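Local coordinates for lectin-related NK cell receptor LY49L1 (Mus musculus, PDB 3G8K), which is a natural killer cell receptor of the Ly49 family and probably recognises MHC class I, as its relatives do, through its C-type lectin-like domain, at residues D109-N112 with C113-F117. The protein carries 1 engineered substitution. Residues are numbered along the deposited sequence; the frame is centred on the assembly and turned at random.
Sequences DNDN and CDKSF
A type I beta turn from Asn112 to Lys115 illustrates how an asparagine can open a turn with both its carbonyls. The main-chain bond of the turn runs from Lys115 N to Asn112 O (3.0 Å). The side chain supplies the second: with CG anti to the backbone N (chi1 -163°), OD1 of Asn112 accepts a bond from Asp114 N (2.9 Å), which is tilted 31° from the plane of the side-chain carbonyl, closing an Asx turn inside the beta turn. Asp114 then lies beside Asn112, with its CB 3.1 Å from Asn112 OD1. In this C-type lectin-like domain the turn carries the chain out of strand 108-111 toward strand 118-124, and the disulfide of Cys113 with Cys100 ties it to strand 100-104. At Asp111, the last residue of its strand, OD1 accepts a bond from Asn112 N on its anti lone pair (2.6 Å). Asp111 OD2 comes within 3.9 Å of Phe117 CZ, carboxylate and ring planes standing 43° apart, while the Phe117 ring also meets Trp64 edge-to-face. Lys115 passes its CD 4.0 Å from Asp111 OD1, but the chain is bent at chi3 and chi4, and Lys115 NZ ends 6.0 Å from Asp111 OD2, too far for a salt bridge.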
ATOM      1  N   ASP A 109      -9.270  13.142  12.951  1.00 26.70           N
ATOM      2  CA  ASP A 109      -9.290  13.881  14.195  1.00 26.26           C
ATOM      3  C   ASP A 109      -8.607  15.218  14.006  1.00 25.99           C
ATOM      4  O   ASP A 109      -7.783  15.367  13.117  1.00 25.83           O
ATOM      5  CB  ASP A 109      -8.615  13.042  15.280  1.00 27.18           C
ATOM      6  CG  ASP A 109      -9.069  13.442  16.681  1.00 27.31           C
ATOM      7  OD1 ASP A 109      -8.463  12.914  17.620  1.00 25.11           O
ATOM      8  OD2 ASP A 109     -10.041  14.270  16.809  1.00 25.09           O
ATOM      9  N   ASN A 110      -8.988  16.236  14.768  1.00 25.17           N
ATOM     10  CA  ASN A 110      -8.307  17.484  14.677  1.00 25.11           C
ATOM     11  C   ASN A 110      -7.223  17.525  15.742  1.00 25.58           C
ATOM     12  O   ASN A 110      -7.330  16.847  16.764  1.00 25.86           O
ATOM     13  CB  ASN A 110      -9.251  18.641  14.882  1.00 25.49           C
ATOM     14  CG  ASN A 110      -9.911  18.641  16.263  1.00 26.55           C
ATOM     15  OD1 ASN A 110     -10.367  17.619  16.794  1.00 25.03           O
ATOM     16  ND2 ASN A 110      -9.985  19.804  16.820  1.00 25.52           N
ATOM     17  N   ASP A 111      -6.228  18.354  15.526  1.00 25.95           N
ATOM     18  CA  ASP A 111      -5.118  18.394  16.457  1.00 25.73           C
ATOM     19  C   ASP A 111      -4.277  19.659  16.273  1.00 26.66           C
ATOM     20  O   ASP A 111      -4.387  20.335  15.256  1.00 26.13           O
ATOM     21  CB  ASP A 111      -4.272  17.114  16.394  1.00 25.32           C
ATOM     22  CG  ASP A 111      -3.640  16.783  17.755  1.00 29.41           C
ATOM     23  OD1 ASP A 111      -3.410  17.737  18.555  1.00 37.98           O
ATOM     24  OD2 ASP A 111      -3.440  15.603  18.096  1.00 29.40           O
ATOM     25  N   ASN A 112      -3.418  19.951  17.277  1.00 27.17           N
ATOM     26  CA  ASN A 112      -2.519  21.055  17.261  1.00 25.61           C
ATOM     27  C   ASN A 112      -1.704  21.071  15.996  1.00 25.20           C
ATOM     28  O   ASN A 112      -0.872  20.183  15.797  1.00 27.52           O
ATOM     29  CB  ASN A 112      -1.554  20.872  18.436  1.00 27.57           C
ATOM     30  CG  ASN A 112      -0.802  22.136  18.803  1.00 26.92           C
ATOM     31  OD1 ASN A 112      -0.381  22.916  17.955  1.00 25.34           O
ATOM     32  ND2 ASN A 112      -0.663  22.353  20.072  1.00 27.16           N
ATOM     33  N   CYS A 113      -1.813  22.139  15.223  1.00 24.90           N
ATOM     34  CA  CYS A 113      -1.044  22.263  13.972  1.00 25.95           C
ATOM     35  C   CYS A 113       0.464  22.202  14.152  1.00 25.86           C
ATOM     36  O   CYS A 113       1.196  22.045  13.188  1.00 25.73           O
ATOM     37  CB  CYS A 113      -1.375  23.535  13.245  1.00 26.57           C
ATOM     38  SG  CYS A 113      -3.140  23.694  12.825  1.00 29.34           S
ATOM     39  N   ASP A 114       0.919  22.305  15.391  1.00 26.54           N
ATOM     40  CA  ASP A 114       2.383  22.385  15.719  1.00 25.79           C
ATOM     41  C   ASP A 114       2.937  21.047  16.089  1.00 25.55           C
ATOM     42  O   ASP A 114       4.185  20.891  16.222  1.00 27.39           O
ATOM     43  CB  ASP A 114       2.542  23.241  16.966  1.00 26.67           C
ATOM     44  CG  ASP A 114       4.006  23.435  17.346  1.00 32.44           C
ATOM     45  OD1 ASP A 114       4.685  24.112  16.508  1.00 36.78           O
ATOM     46  OD2 ASP A 114       4.472  22.874  18.422  1.00 35.64           O
ATOM     47  N   LYS A 115       2.061  20.069  16.358  1.00 23.76           N
ATOM     48  CA  LYS A 115       2.578  18.759  16.590  1.00 24.84           C
ATOM     49  C   LYS A 115       3.124  18.221  15.254  1.00 25.43           C
ATOM     50  O   LYS A 115       2.631  18.565  14.192  1.00 24.87           O
ATOM     51  CB  LYS A 115       1.516  17.791  17.178  1.00 24.48           C
ATOM     52  CG  LYS A 115       1.312  17.965  18.644  1.00 24.44           C
ATOM     53  CD  LYS A 115       0.410  17.023  19.317  1.00 23.59           C
ATOM     54  CE  LYS A 115       0.874  15.631  19.441  1.00 20.30           C
ATOM     55  NZ  LYS A 115       2.197  15.502  20.135  1.00 24.53           N
ATOM     56  N   SER A 116       4.083  17.310  15.355  1.00 26.88           N
ATOM     57  CA  SER A 116       4.818  16.635  14.283  1.00 26.53           C
ATOM     58  C   SER A 116       4.197  15.235  14.083  1.00 27.44           C
ATOM     59  O   SER A 116       4.254  14.369  14.997  1.00 28.15           O
ATOM     60  CB  SER A 116       6.314  16.521  14.715  1.00 28.10           C
ATOM     61  OG  SER A 116       6.966  17.791  14.652  1.00 28.93           O
ATOM     62  N   PHE A 117       3.524  15.050  12.917  1.00 25.33           N
ATOM     63  CA  PHE A 117       2.977  13.761  12.414  1.00 23.30           C
ATOM     64  C   PHE A 117       3.566  13.405  11.006  1.00 22.19           C
ATOM     65  O   PHE A 117       4.168  14.254  10.342  1.00 18.36           O
ATOM     66  CB  PHE A 117       1.399  13.795  12.413  1.00 23.87           C
ATOM     67  CG  PHE A 117       0.825  13.949  13.819  1.00 24.34           C
ATOM     68  CD1 PHE A 117       0.280  15.137  14.244  1.00 27.69           C
ATOM     69  CD2 PHE A 117       0.899  12.906  14.719  1.00 24.89           C
ATOM     70  CE1 PHE A 117      -0.232  15.285  15.535  1.00 23.46           C
ATOM     71  CE2 PHE A 117       0.422  13.059  16.020  1.00 27.65           C
ATOM     72  CZ  PHE A 117      -0.167  14.249  16.402  1.00 25.84           C
TER